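Local coordinates for protein lantibiotic dehydratase (Microbispora corallina, PDB 5EHK) that probably glutamylates serine and threonine residues of the NAI-107 precursor peptide with glutamyl-tRNA and then eliminates glutamate to give dehydroamino acids, at residues N722-V727 and A761-G766; P818-R823 and E876-G881; A851-F856 and F927-A932. All coordinates share one frame; numbering follows the deposited sequence.

Contact 1: N722-V727 and A761-G766; sequences NVPRRV and AQQVAG
A761 points its CB toward the other segment where strands 726-730 and 760-763 run antiparallel. A761 CB meets V727 CB at 4.1 Å, so the alanine methyl packs against the branch point of the valine. The CB bond of V727 does not aim back at A761 but runs across the contact. The valine also comes close through its main chain. V727 CA lies 3.4 Å from Q762 O, a CA-H...O contact that is bent at the hydrogen (128°). V727 CB is 3.8 Å from the same oxygen, Q762 O, so this carbonyl lies against both the backbone and the root of the valine side chain.

V764 also turns its CB toward the other segment. CG1 is anti to the backbone N (chi1 -179°), which leaves CG2 to do the touching. V764 CG2 sits 4.0 Å from R726 O and 4.1 Å from V727 C. The same methyl, V764 CG2, comes 4.3 Å from R726 CB. It therefore rests on the backbone of the strand and the root of the arginine. P724 and Q763 meet more loosely, with P724 CG 4.4 Å from Q763 CG. The CB of P724 points toward the other segment, while that of Q763 points away. The amide of Q763 leads elsewhere, and its NE2 bonds to E768.

N722, with positive phi, is the first residue to leave the helical path after helix 707-721, and V723 packs back on W717 and R718 of that helix. Strand 760-763 lies between strands 726-730 and 685-693: the backbone of Q762 bonds to L728 on one side, and that of A761 to W692 on the other.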
ATOM      1  N   ASN A 722      28.274 -19.213 -19.673  1.00 36.93           N
ATOM      2  CA  ASN A 722      29.132 -20.266 -19.141  1.00 36.78           C
ATOM      3  C   ASN A 722      28.344 -21.296 -18.318  1.00 38.77           C
ATOM      4  O   ASN A 722      28.735 -21.677 -17.215  1.00 37.88           O
ATOM      5  CB  ASN A 722      30.283 -19.679 -18.315  1.00 30.71           C
ATOM      6  CG  ASN A 722      31.388 -20.697 -18.035  1.00 40.50           C
ATOM      7  OD1 ASN A 722      31.610 -21.656 -18.796  1.00 29.87           O
ATOM      8  ND2 ASN A 722      32.060 -20.516 -16.902  1.00 47.37           N
ATOM      9  N   VAL A 723      27.250 -21.773 -18.898  1.00 37.66           N
ATOM     10  CA  VAL A 723      26.417 -22.783 -18.276  1.00 33.44           C
ATOM     11  C   VAL A 723      27.064 -24.136 -18.472  1.00 36.56           C
ATOM     12  O   VAL A 723      27.399 -24.519 -19.598  1.00 40.65           O
ATOM     13  CB  VAL A 723      24.995 -22.787 -18.906  1.00 32.39           C
ATOM     14  CG1 VAL A 723      24.107 -23.880 -18.320  1.00 30.41           C
ATOM     15  CG2 VAL A 723      24.366 -21.426 -18.776  1.00 32.80           C
ATOM     16  N   PRO A 724      27.237 -24.873 -17.372  1.00 33.72           N
ATOM     17  CA  PRO A 724      27.765 -26.238 -17.403  1.00 35.71           C
ATOM     18  C   PRO A 724      26.925 -27.184 -18.256  1.00 39.57           C
ATOM     19  O   PRO A 724      25.809 -26.863 -18.665  1.00 39.89           O
ATOM     20  CB  PRO A 724      27.746 -26.657 -15.926  1.00 39.40           C
ATOM     21  CG  PRO A 724      26.877 -25.653 -15.235  1.00 40.58           C
ATOM     22  CD  PRO A 724      27.055 -24.389 -15.999  1.00 33.14           C
ATOM     23  N   ARG A 725      27.481 -28.354 -18.541  1.00 41.92           N
ATOM     24  CA  ARG A 725      26.785 -29.324 -19.367  1.00 40.99           C
ATOM     25  C   ARG A 725      25.643 -29.929 -18.548  1.00 39.97           C
ATOM     26  O   ARG A 725      24.559 -30.203 -19.070  1.00 35.40           O
ATOM     27  CB  ARG A 725      27.779 -30.375 -19.866  1.00 39.01           C
ATOM     28  CG  ARG A 725      27.234 -31.441 -20.783  1.00 42.55           C
ATOM     29  CD  ARG A 725      28.356 -32.391 -21.158  1.00 47.12           C
ATOM     30  NE  ARG A 725      28.887 -33.077 -19.977  1.00 52.64           N
ATOM     31  CZ  ARG A 725      28.413 -34.226 -19.502  1.00 47.17           C
ATOM     32  NH1 ARG A 725      27.410 -34.825 -20.116  1.00 50.62           N
ATOM     33  NH2 ARG A 725      28.937 -34.780 -18.419  1.00 37.28           N
ATOM     34  N   ARG A 726      25.881 -30.103 -17.250  1.00 43.53           N
ATOM     35  CA  ARG A 726      24.836 -30.601 -16.350  1.00 39.55           C
ATOM     36  C   ARG A 726      24.247 -29.486 -15.492  1.00 37.88           C
ATOM     37  O   ARG A 726      24.975 -28.674 -14.884  1.00 35.08           O
ATOM     38  CB  ARG A 726      25.332 -31.755 -15.472  1.00 36.79           C
ATOM     39  CG  ARG A 726      25.460 -33.097 -16.191  1.00 43.61           C
ATOM     40  CD  ARG A 726      26.414 -34.029 -15.453  1.00 49.32           C
ATOM     41  NE  ARG A 726      27.775 -33.498 -15.460  1.00 58.03           N
ATOM     42  CZ  ARG A 726      28.814 -34.058 -14.849  1.00 51.16           C
ATOM     43  NH1 ARG A 726      28.657 -35.167 -14.137  1.00 55.72           N
ATOM     44  NH2 ARG A 726      30.004 -33.486 -14.931  1.00 46.83           N
ATOM     45  N   VAL A 727      22.919 -29.453 -15.459  1.00 30.06           N
ATOM     46  CA  VAL A 727      22.209 -28.455 -14.686  1.00 29.61           C
ATOM     47  C   VAL A 727      21.067 -29.112 -13.934  1.00 27.14           C
ATOM     48  O   VAL A 727      20.582 -30.173 -14.312  1.00 26.67           O
ATOM     49  CB  VAL A 727      21.671 -27.299 -15.562  1.00 25.15           C
ATOM     50  CG1 VAL A 727      22.822 -26.496 -16.159  1.00 30.27           C
ATOM     51  CG2 VAL A 727      20.784 -27.834 -16.649  1.00 30.73           C
ATOM     52  N   ALA A 761      18.127 -22.654 -13.870  1.00 28.86           N
ATOM     53  CA  ALA A 761      19.129 -23.705 -13.925  1.00 25.32           C
ATOM     54  C   ALA A 761      20.114 -23.554 -12.781  1.00 26.22           C
ATOM     55  O   ALA A 761      20.734 -22.497 -12.627  1.00 23.38           O
ATOM     56  CB  ALA A 761      19.845 -23.670 -15.241  1.00 24.20           C
ATOM     57  N   GLN A 762      20.266 -24.611 -11.987  1.00 24.96           N
ATOM     58  CA  GLN A 762      21.273 -24.604 -10.936  1.00 27.32           C
ATOM     59  C   GLN A 762      22.476 -25.481 -11.296  1.00 35.03           C
ATOM     60  O   GLN A 762      22.345 -26.571 -11.889  1.00 24.53           O
ATOM     61  CB  GLN A 762      20.677 -25.077  -9.618  1.00 30.53           C
ATOM     62  CG  GLN A 762      20.151 -23.972  -8.715  1.00 30.68           C
ATOM     63  CD  GLN A 762      19.492 -24.526  -7.449  1.00 39.68           C
ATOM     64  OE1 GLN A 762      19.827 -25.623  -6.974  1.00 43.46           O
ATOM     65  NE2 GLN A 762      18.519 -23.784  -6.922  1.00 37.81           N
ATOM     66  N   GLN A 763      23.656 -24.985 -10.943  1.00 33.39           N
ATOM     67  CA  GLN A 763      24.839 -25.805 -10.999  1.00 34.42           C
ATOM     68  C   GLN A 763      24.705 -26.900  -9.951  1.00 32.20           C
ATOM     69  O   GLN A 763      24.395 -26.616  -8.789  1.00 34.17           O
ATOM     70  CB  GLN A 763      26.101 -24.985 -10.767  1.00 35.48           C
ATOM     71  CG  GLN A 763      27.367 -25.817 -10.915  1.00 38.27           C
ATOM     72  CD  GLN A 763      28.634 -24.978 -10.948  1.00 42.00           C
ATOM     73  OE1 GLN A 763      28.766 -23.981 -10.220  1.00 38.50           O
ATOM     74  NE2 GLN A 763      29.590 -25.396 -11.783  1.00 37.65           N
ATOM     75  N   VAL A 764      24.910 -28.143 -10.391  1.00 30.73           N
ATOM     76  CA  VAL A 764      24.853 -29.324  -9.539  1.00 29.08           C
ATOM     77  C   VAL A 764      25.902 -29.298  -8.426  1.00 37.69           C
ATOM     78  O   VAL A 764      27.052 -28.909  -8.647  1.00 39.14           O
ATOM     79  CB  VAL A 764      25.059 -30.574 -10.379  1.00 27.62           C
ATOM     80  CG1 VAL A 764      24.985 -31.822  -9.523  1.00 33.90           C
ATOM     81  CG2 VAL A 764      24.033 -30.621 -11.484  1.00 30.79           C
ATOM     82  N   ALA A 765      25.503 -29.730  -7.233  1.00 33.70           N
ATOM     83  CA  ALA A 765      26.382 -29.712  -6.080  1.00 36.29           C
ATOM     84  C   ALA A 765      27.613 -30.569  -6.359  1.00 39.65           C
ATOM     85  O   ALA A 765      27.492 -31.758  -6.664  1.00 39.01           O
ATOM     86  CB  ALA A 765      25.635 -30.242  -4.854  1.00 35.68           C
ATOM     87  N   GLY A 766      28.793 -29.962  -6.277  1.00 38.84           N
ATOM     88  CA  GLY A 766      30.023 -30.708  -6.453  1.00 35.22           C
ATOM     89  C   GLY A 766      30.642 -30.563  -7.829  1.00 39.27           C
ATOM     90  O   GLY A 766      31.817 -30.851  -8.026  1.00 45.07           O
TER

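Contact 2: P818-R823 and E876-G881; sequences PWLYLR and EKLWAG
The indole of W879 carries L820 CD1 over one face. The methyl lies 3.7 Å from the centroid of the six-membered ring of W879, only 16° off the normal, a clear CH-pi contact. The ring also meets the main chain obliquely, with W819 O 3.8 Å from W879 CZ2. A second indole, that of W819, has P818 CB 4.0 Å above the plane over the rim of one face.

L820 is placed by its first two torsions. CG is anti to the backbone N, and with chi2 at 48° this puts CD1 over the indole and leaves CB beside L878. L878 points its CB toward the strand and packs through its branch, with L878 CG 4.1 Å from L820 CB. L878 CD2 lies against the backbone, 3.8 Å from L820 N. The strand and helix segments have axes 9.1 Å apart and inclined at 42°. The helix has a wider pi-type turn at 877-881, closed by a weak bond from G881 N to K877 O.

The arrangement is a helix laid on one face of an antiparallel sheet in the C-terminal family region. W819 points away from the helix and the Y821 ring leads away too, and both rings pair edge-to-face with Y907. Strand 819-824 runs between strands 864-872 and 902-905; on helix 875-895, L820 also touches L882, and L822 touches I886 and L890. The helix reaches the dimer interface as well: W879 packs on L883 of the second subunit, and A880 on A880 of that subunit.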
ATOM      1  N   PRO A 818     -29.261   5.730  25.830  1.00 55.47           N
ATOM      2  CA  PRO A 818     -28.817   6.576  26.948  1.00 56.02           C
ATOM      3  C   PRO A 818     -27.870   7.652  26.386  1.00 44.80           C
ATOM      4  O   PRO A 818     -27.921   8.818  26.778  1.00 34.23           O
ATOM      5  CB  PRO A 818     -28.066   5.600  27.860  1.00 41.99           C
ATOM      6  CG  PRO A 818     -27.566   4.531  26.950  1.00 47.15           C
ATOM      7  CD  PRO A 818     -28.510   4.463  25.747  1.00 50.29           C
ATOM      8  N   TRP A 819     -27.027   7.236  25.447  1.00 41.61           N
ATOM      9  CA  TRP A 819     -26.105   8.124  24.762  1.00 41.94           C
ATOM     10  C   TRP A 819     -26.554   8.473  23.326  1.00 42.05           C
ATOM     11  O   TRP A 819     -26.945   7.596  22.546  1.00 45.86           O
ATOM     12  CB  TRP A 819     -24.719   7.474  24.681  1.00 43.11           C
ATOM     13  CG  TRP A 819     -24.317   6.619  25.864  1.00 51.91           C
ATOM     14  CD1 TRP A 819     -24.483   5.263  25.993  1.00 52.29           C
ATOM     15  CD2 TRP A 819     -23.616   7.050  27.042  1.00 52.86           C
ATOM     16  NE1 TRP A 819     -23.969   4.834  27.196  1.00 54.07           N
ATOM     17  CE2 TRP A 819     -23.423   5.907  27.856  1.00 54.97           C
ATOM     18  CE3 TRP A 819     -23.146   8.292  27.499  1.00 40.26           C
ATOM     19  CZ2 TRP A 819     -22.772   5.973  29.097  1.00 48.65           C
ATOM     20  CZ3 TRP A 819     -22.501   8.357  28.730  1.00 37.07           C
ATOM     21  CH2 TRP A 819     -22.326   7.205  29.516  1.00 46.08           C
ATOM     22  N   LEU A 820     -26.461   9.757  22.992  1.00 29.11           N
ATOM     23  CA  LEU A 820     -26.438  10.223  21.615  1.00 21.01           C
ATOM     24  C   LEU A 820     -24.973  10.474  21.217  1.00 21.94           C
ATOM     25  O   LEU A 820     -24.302  11.313  21.836  1.00 18.99           O
ATOM     26  CB  LEU A 820     -27.213  11.518  21.554  1.00 18.79           C
ATOM     27  CG  LEU A 820     -27.691  12.058  20.224  1.00 24.64           C
ATOM     28  CD1 LEU A 820     -28.363  10.942  19.431  1.00 28.22           C
ATOM     29  CD2 LEU A 820     -28.685  13.184  20.514  1.00 26.37           C
ATOM     30  N   TYR A 821     -24.452   9.726  20.238  1.00 18.90           N
ATOM     31  CA  TYR A 821     -23.044   9.877  19.813  1.00 16.65           C
ATOM     32  C   TYR A 821     -22.917  10.297  18.343  1.00 21.21           C
ATOM     33  O   TYR A 821     -23.133   9.492  17.432  1.00 22.65           O
ATOM     34  CB  TYR A 821     -22.293   8.580  20.063  1.00 17.96           C
ATOM     35  CG  TYR A 821     -20.806   8.715  20.263  1.00 25.02           C
ATOM     36  CD1 TYR A 821     -20.259   9.864  20.843  1.00 21.66           C
ATOM     37  CD2 TYR A 821     -19.946   7.635  20.003  1.00 24.37           C
ATOM     38  CE1 TYR A 821     -18.872   9.969  21.088  1.00 20.03           C
ATOM     39  CE2 TYR A 821     -18.569   7.723  20.256  1.00 18.61           C
ATOM     40  CZ  TYR A 821     -18.033   8.891  20.800  1.00 20.37           C
ATOM     41  OH  TYR A 821     -16.662   8.992  21.045  1.00 20.15           O
ATOM     42  N   LEU A 822     -22.559  11.559  18.120  1.00 18.56           N
ATOM     43  CA  LEU A 822     -22.473  12.130  16.779  1.00 12.01           C
ATOM     44  C   LEU A 822     -21.083  12.083  16.198  1.00 11.93           C
ATOM     45  O   LEU A 822     -20.109  12.402  16.881  1.00 12.28           O
ATOM     46  CB  LEU A 822     -22.885  13.584  16.839  1.00 14.28           C
ATOM     47  CG  LEU A 822     -24.355  13.832  17.086  1.00 15.63           C
ATOM     48  CD1 LEU A 822     -24.507  15.235  17.618  1.00 16.01           C
ATOM     49  CD2 LEU A 822     -25.069  13.687  15.772  1.00 13.46           C
ATOM     50  N   ARG A 823     -20.990  11.728  14.917  1.00 14.57           N
ATOM     51  CA  ARG A 823     -19.740  11.892  14.171  1.00 11.81           C
ATOM     52  C   ARG A 823     -19.829  13.021  13.172  1.00  9.12           C
ATOM     53  O   ARG A 823     -20.602  12.973  12.229  1.00 10.25           O
ATOM     54  CB  ARG A 823     -19.390  10.628  13.453  1.00 16.27           C
ATOM     55  CG  ARG A 823     -19.297   9.456  14.367  1.00 19.50           C
ATOM     56  CD  ARG A 823     -18.641   8.335  13.600  1.00 30.14           C
ATOM     57  NE  ARG A 823     -18.765   7.072  14.306  1.00 33.66           N
ATOM     58  CZ  ARG A 823     -19.149   5.956  13.710  1.00 28.97           C
ATOM     59  NH1 ARG A 823     -19.463   5.985  12.407  1.00 26.49           N
ATOM     60  NH2 ARG A 823     -19.235   4.837  14.418  1.00 23.46           N
ATOM     61  N   GLU A 876     -36.222   9.695  25.602  1.00 34.14           N
ATOM     62  CA  GLU A 876     -37.246  10.436  24.847  1.00 37.12           C
ATOM     63  C   GLU A 876     -36.785  11.839  24.473  1.00 40.68           C
ATOM     64  O   GLU A 876     -36.873  12.248  23.312  1.00 40.06           O
ATOM     65  CB  GLU A 876     -38.567  10.538  25.616  1.00 41.73           C
ATOM     66  CG  GLU A 876     -39.323   9.217  25.810  1.00 60.33           C
ATOM     67  CD  GLU A 876     -38.899   8.436  27.062  1.00 68.07           C
ATOM     68  OE1 GLU A 876     -37.853   8.771  27.684  1.00 58.79           O
ATOM     69  OE2 GLU A 876     -39.636   7.487  27.427  1.00 69.53           O
ATOM     70  N   LYS A 877     -36.290  12.570  25.468  1.00 41.70           N
ATOM     71  CA  LYS A 877     -35.823  13.933  25.268  1.00 37.16           C
ATOM     72  C   LYS A 877     -34.682  13.954  24.242  1.00 40.59           C
ATOM     73  O   LYS A 877     -34.635  14.825  23.361  1.00 34.37           O
ATOM     74  CB  LYS A 877     -35.367  14.534  26.604  1.00 30.54           C
ATOM     75  CG  LYS A 877     -36.494  14.869  27.579  1.00 34.82           C
ATOM     76  CD  LYS A 877     -35.931  15.361  28.898  1.00 31.81           C
ATOM     77  CE  LYS A 877     -36.994  15.947  29.797  1.00 33.99           C
ATOM     78  NZ  LYS A 877     -36.365  16.417  31.060  1.00 38.12           N
ATOM     79  N   LEU A 878     -33.785  12.974  24.350  1.00 34.06           N
ATOM     80  CA  LEU A 878     -32.629  12.886  23.468  1.00 32.17           C
ATOM     81  C   LEU A 878     -33.078  12.668  22.016  1.00 35.27           C
ATOM     82  O   LEU A 878     -32.787  13.477  21.136  1.00 34.39           O
ATOM     83  CB  LEU A 878     -31.701  11.751  23.924  1.00 33.22           C
ATOM     84  CG  LEU A 878     -30.234  12.060  24.268  1.00 32.95           C
ATOM     85  CD1 LEU A 878     -30.034  13.243  25.222  1.00 22.74           C
ATOM     86  CD2 LEU A 878     -29.583  10.833  24.847  1.00 36.95           C
ATOM     87  N   TRP A 879     -33.820  11.596  21.772  1.00 35.17           N
ATOM     88  CA  TRP A 879     -34.125  11.200  20.405  1.00 31.31           C
ATOM     89  C   TRP A 879     -35.323  11.857  19.745  1.00 31.38           C
ATOM     90  O   TRP A 879     -35.396  11.897  18.522  1.00 36.31           O
ATOM     91  CB  TRP A 879     -34.256   9.690  20.333  1.00 30.02           C
ATOM     92  CG  TRP A 879     -32.991   9.052  20.681  1.00 29.37           C
ATOM     93  CD1 TRP A 879     -32.564   8.718  21.924  1.00 32.69           C
ATOM     94  CD2 TRP A 879     -31.950   8.672  19.776  1.00 37.42           C
ATOM     95  NE1 TRP A 879     -31.315   8.147  21.860  1.00 37.05           N
ATOM     96  CE2 TRP A 879     -30.914   8.106  20.549  1.00 36.91           C
ATOM     97  CE3 TRP A 879     -31.794   8.755  18.386  1.00 27.33           C
ATOM     98  CZ2 TRP A 879     -29.741   7.617  19.981  1.00 32.17           C
ATOM     99  CZ3 TRP A 879     -30.635   8.271  17.827  1.00 26.47           C
ATOM    100  CH2 TRP A 879     -29.619   7.710  18.623  1.00 30.29           C
ATOM    101  N   ALA A 880     -36.262  12.381  20.515  1.00 29.73           N
ATOM    102  CA  ALA A 880     -37.423  12.992  19.877  1.00 30.56           C
ATOM    103  C   ALA A 880     -37.381  14.510  19.967  1.00 31.74           C
ATOM    104  O   ALA A 880     -38.071  15.217  19.222  1.00 30.73           O
ATOM    105  CB  ALA A 880     -38.704  12.457  20.469  1.00 34.97           C
ATOM    106  N   GLY A 881     -36.551  15.009  20.874  1.00 32.80           N
ATOM    107  CA  GLY A 881     -36.441  16.438  21.090  1.00 32.19           C
ATOM    108  C   GLY A 881     -35.125  16.992  20.592  1.00 32.00           C
ATOM    109  O   GLY A 881     -35.105  17.822  19.681  1.00 34.65           O
TER

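Contact 3: A851-F856 and F927-A932; sequences ADRWFF and FQHDSA
Q928 has CG anti to the backbone N and an extended chain, so its amide reaches along strand 853-856. The R853 chain is bent at chi2 (-68°), which swings its guanidinium round to that amide. This is a helix packed against the edge strand of a four-stranded antiparallel sheet.

F855 bonds through its backbone to R870 of strand 864-872. The alternate amides, W854 N and F856 N, turn to helix side chains instead. R853 NH1 donates to Q928 OE1 at 3.0 Å. The acceptor lies near the guanidinium plane, but the donor stands above the amide plane. W854 N adds a weak bond to the same oxygen, Q928 OE1. The W854 side chain crosses that of Q928 at about a right angle, its ring only modestly tilted from the amide plane. W854 CD1 is 3.5 Å from Q928 CG. S931 CB makes an off-centre CH-pi contact with the six-membered ring of W854.

On the other side of the strand, F927 turns an edge to the face of F855, with ring planes 63° apart. Helix 1068-1085 packs beside this pair, and R1084 touches both side chains.

S931 OG ties strand to helix. It accepts from F856 N at 2.9 Å in a nearly straight bond (167°). S931 OG also donates to F927 O at 3.1 Å, an oxygen that takes S931 N as well.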
ATOM      1  N   ALA A 851     -29.879  17.176  28.532  1.00 26.54           N
ATOM      2  CA  ALA A 851     -28.710  16.303  28.490  1.00 22.93           C
ATOM      3  C   ALA A 851     -27.886  16.635  29.716  1.00 20.62           C
ATOM      4  O   ALA A 851     -27.743  17.804  30.056  1.00 24.54           O
ATOM      5  CB  ALA A 851     -27.911  16.513  27.224  1.00 21.12           C
ATOM      6  N   ASP A 852     -27.394  15.615  30.411  1.00 18.31           N
ATOM      7  CA  ASP A 852     -26.754  15.836  31.714  1.00 19.23           C
ATOM      8  C   ASP A 852     -25.238  15.832  31.596  1.00 22.80           C
ATOM      9  O   ASP A 852     -24.520  16.335  32.468  1.00 26.63           O
ATOM     10  CB  ASP A 852     -27.251  14.821  32.766  1.00 16.05           C
ATOM     11  CG  ASP A 852     -26.529  13.469  32.698  1.00 23.28           C
ATOM     12  OD1 ASP A 852     -26.333  12.859  33.756  1.00 24.12           O
ATOM     13  OD2 ASP A 852     -26.179  12.984  31.600  1.00 26.79           O
ATOM     14  N   ARG A 853     -24.756  15.238  30.515  1.00 18.29           N
ATOM     15  CA  ARG A 853     -23.341  15.195  30.237  1.00 20.27           C
ATOM     16  C   ARG A 853     -23.113  15.364  28.742  1.00 19.79           C
ATOM     17  O   ARG A 853     -23.889  14.871  27.928  1.00 16.21           O
ATOM     18  CB  ARG A 853     -22.757  13.870  30.707  1.00 18.98           C
ATOM     19  CG  ARG A 853     -22.619  13.756  32.196  1.00 20.38           C
ATOM     20  CD  ARG A 853     -21.559  14.711  32.705  1.00 24.91           C
ATOM     21  NE  ARG A 853     -21.562  14.783  34.167  1.00 29.50           N
ATOM     22  CZ  ARG A 853     -21.394  15.899  34.871  1.00 24.70           C
ATOM     23  NH1 ARG A 853     -21.187  17.050  34.260  1.00 24.03           N
ATOM     24  NH2 ARG A 853     -21.424  15.856  36.196  1.00 29.80           N
ATOM     25  N   TRP A 854     -22.038  16.052  28.381  1.00 17.71           N
ATOM     26  CA  TRP A 854     -21.654  16.153  26.982  1.00 16.07           C
ATOM     27  C   TRP A 854     -20.141  16.210  26.927  1.00 15.10           C
ATOM     28  O   TRP A 854     -19.516  16.606  27.903  1.00 14.37           O
ATOM     29  CB  TRP A 854     -22.259  17.394  26.324  1.00 10.89           C
ATOM     30  CG  TRP A 854     -21.459  18.619  26.624  1.00 14.59           C
ATOM     31  CD1 TRP A 854     -21.592  19.426  27.708  1.00 13.34           C
ATOM     32  CD2 TRP A 854     -20.397  19.172  25.842  1.00 11.56           C
ATOM     33  NE1 TRP A 854     -20.689  20.439  27.652  1.00 13.43           N
ATOM     34  CE2 TRP A 854     -19.939  20.315  26.513  1.00 11.51           C
ATOM     35  CE3 TRP A 854     -19.783  18.807  24.636  1.00 12.09           C
ATOM     36  CZ2 TRP A 854     -18.911  21.108  26.028  1.00 13.28           C
ATOM     37  CZ3 TRP A 854     -18.763  19.584  24.151  1.00 11.03           C
ATOM     38  CH2 TRP A 854     -18.333  20.726  24.846  1.00 15.39           C
ATOM     39  N   PHE A 855     -19.553  15.781  25.817  1.00 10.55           N
ATOM     40  CA  PHE A 855     -18.127  15.992  25.609  1.00 13.66           C
ATOM     41  C   PHE A 855     -17.767  15.868  24.131  1.00 14.11           C
ATOM     42  O   PHE A 855     -18.598  15.459  23.326  1.00 15.15           O
ATOM     43  CB  PHE A 855     -17.280  15.095  26.525  1.00 10.63           C
ATOM     44  CG  PHE A 855     -17.253  13.626  26.149  1.00 16.46           C
ATOM     45  CD1 PHE A 855     -18.088  12.710  26.784  1.00 20.41           C
ATOM     46  CD2 PHE A 855     -16.371  13.144  25.178  1.00 19.13           C
ATOM     47  CE1 PHE A 855     -18.037  11.339  26.463  1.00 22.99           C
ATOM     48  CE2 PHE A 855     -16.323  11.762  24.853  1.00 20.46           C
ATOM     49  CZ  PHE A 855     -17.160  10.867  25.494  1.00 17.01           C
ATOM     50  N   PHE A 856     -16.547  16.228  23.758  1.00  9.09           N
ATOM     51  CA  PHE A 856     -16.147  15.995  22.392  1.00  8.87           C
ATOM     52  C   PHE A 856     -14.730  15.473  22.359  1.00 10.22           C
ATOM     53  O   PHE A 856     -13.913  15.826  23.213  1.00  9.78           O
ATOM     54  CB  PHE A 856     -16.248  17.267  21.549  1.00  9.26           C
ATOM     55  CG  PHE A 856     -15.015  18.125  21.612  1.00 12.09           C
ATOM     56  CD1 PHE A 856     -13.922  17.871  20.783  1.00  9.96           C
ATOM     57  CD2 PHE A 856     -14.943  19.182  22.501  1.00 11.20           C
ATOM     58  CE1 PHE A 856     -12.798  18.633  20.868  1.00 11.18           C
ATOM     59  CE2 PHE A 856     -13.819  19.952  22.571  1.00 12.59           C
ATOM     60  CZ  PHE A 856     -12.745  19.682  21.755  1.00  9.66           C
ATOM     61  N   PHE A 927     -14.307  14.753  31.467  1.00 16.64           N
ATOM     62  CA  PHE A 927     -14.471  14.890  30.024  1.00 12.45           C
ATOM     63  C   PHE A 927     -15.354  16.081  29.664  1.00 12.99           C
ATOM     64  O   PHE A 927     -15.008  16.849  28.774  1.00 12.09           O
ATOM     65  CB  PHE A 927     -15.070  13.622  29.419  1.00 13.43           C
ATOM     66  CG  PHE A 927     -14.143  12.452  29.406  1.00 17.48           C
ATOM     67  CD1 PHE A 927     -12.852  12.555  29.898  1.00 18.14           C
ATOM     68  CD2 PHE A 927     -14.552  11.245  28.875  1.00 19.80           C
ATOM     69  CE1 PHE A 927     -11.990  11.470  29.877  1.00 15.93           C
ATOM     70  CE2 PHE A 927     -13.692  10.167  28.855  1.00 24.09           C
ATOM     71  CZ  PHE A 927     -12.409  10.284  29.360  1.00 19.15           C
ATOM     72  N   GLN A 928     -16.466  16.275  30.369  1.00 12.76           N
ATOM     73  CA  GLN A 928     -17.308  17.429  30.059  1.00 15.11           C
ATOM     74  C   GLN A 928     -16.581  18.757  30.280  1.00 14.47           C
ATOM     75  O   GLN A 928     -16.501  19.570  29.375  1.00 12.49           O
ATOM     76  CB  GLN A 928     -18.612  17.438  30.868  1.00 16.13           C
ATOM     77  CG  GLN A 928     -19.561  18.531  30.398  1.00 11.57           C
ATOM     78  CD  GLN A 928     -20.801  18.618  31.234  1.00 18.19           C
ATOM     79  OE1 GLN A 928     -21.563  17.663  31.340  1.00 23.95           O
ATOM     80  NE2 GLN A 928     -21.010  19.768  31.854  1.00 22.30           N
ATOM     81  N   HIS A 929     -16.004  18.939  31.466  1.00 16.91           N
ATOM     82  CA  HIS A 929     -15.352  20.194  31.815  1.00 15.10           C
ATOM     83  C   HIS A 929     -14.074  20.440  31.026  1.00 14.80           C
ATOM     84  O   HIS A 929     -13.763  21.590  30.712  1.00 13.99           O
ATOM     85  CB  HIS A 929     -15.117  20.295  33.334  1.00 14.61           C
ATOM     86  CG  HIS A 929     -16.385  20.420  34.123  1.00 14.82           C
ATOM     87  ND1 HIS A 929     -17.054  21.613  34.275  1.00 10.39           N
ATOM     88  CD2 HIS A 929     -17.141  19.488  34.749  1.00 15.76           C
ATOM     89  CE1 HIS A 929     -18.138  21.424  34.996  1.00  8.71           C
ATOM     90  NE2 HIS A 929     -18.214  20.139  35.298  1.00 16.08           N
ATOM     91  N   ASP A 930     -13.361  19.374  30.668  1.00 12.18           N
ATOM     92  CA  ASP A 930     -12.179  19.553  29.833  1.00 13.03           C
ATOM     93  C   ASP A 930     -12.566  19.958  28.424  1.00 14.07           C
ATOM     94  O   ASP A 930     -11.835  20.699  27.762  1.00 12.92           O
ATOM     95  CB  ASP A 930     -11.338  18.303  29.753  1.00 11.79           C
ATOM     96  CG  ASP A 930      -9.994  18.569  29.133  1.00 14.15           C
ATOM     97  OD1 ASP A 930      -9.099  19.101  29.837  1.00 14.84           O
ATOM     98  OD2 ASP A 930      -9.833  18.265  27.935  1.00 17.19           O
ATOM     99  N   SER A 931     -13.713  19.460  27.971  1.00 15.04           N
ATOM    100  CA  SER A 931     -14.249  19.832  26.674  1.00 13.52           C
ATOM    101  C   SER A 931     -14.601  21.302  26.665  1.00 11.88           C
ATOM    102  O   SER A 931     -14.329  22.009  25.689  1.00 12.92           O
ATOM    103  CB  SER A 931     -15.460  18.979  26.299  1.00 11.76           C
ATOM    104  OG  SER A 931     -15.044  17.731  25.774  1.00 12.25           O
ATOM    105  N   ALA A 932     -15.234  21.756  27.737  1.00 12.65           N
ATOM    106  CA  ALA A 932     -15.660  23.153  27.797  1.00 16.51           C
ATOM    107  C   ALA A 932     -14.440  24.090  27.832  1.00 15.22           C
ATOM    108  O   ALA A 932     -14.394  25.086  27.104  1.00 10.85           O
ATOM    109  CB  ALA A 932     -16.576  23.387  28.986  1.00  6.99           C
TER

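Contacts 2 and 3 belong together. They lie on the same four-stranded sheet, with centres about 15 Å apart and nearest atoms about 4 Å apart. Contact 2 sits on an inner strand and contact 3 on an edge strand, with strand 864-872 between them. Their segments alternate along the chain: the order is strand of contact 2, strand of contact 3, helix of contact 2, helix of contact 3. Contact 1 is remote, its centre about 76 Å from that of contact 2 and 75 Å from that of contact 3, across the chain's centre. It lies in the part that probably glutamylates, the others in the part that probably eliminates.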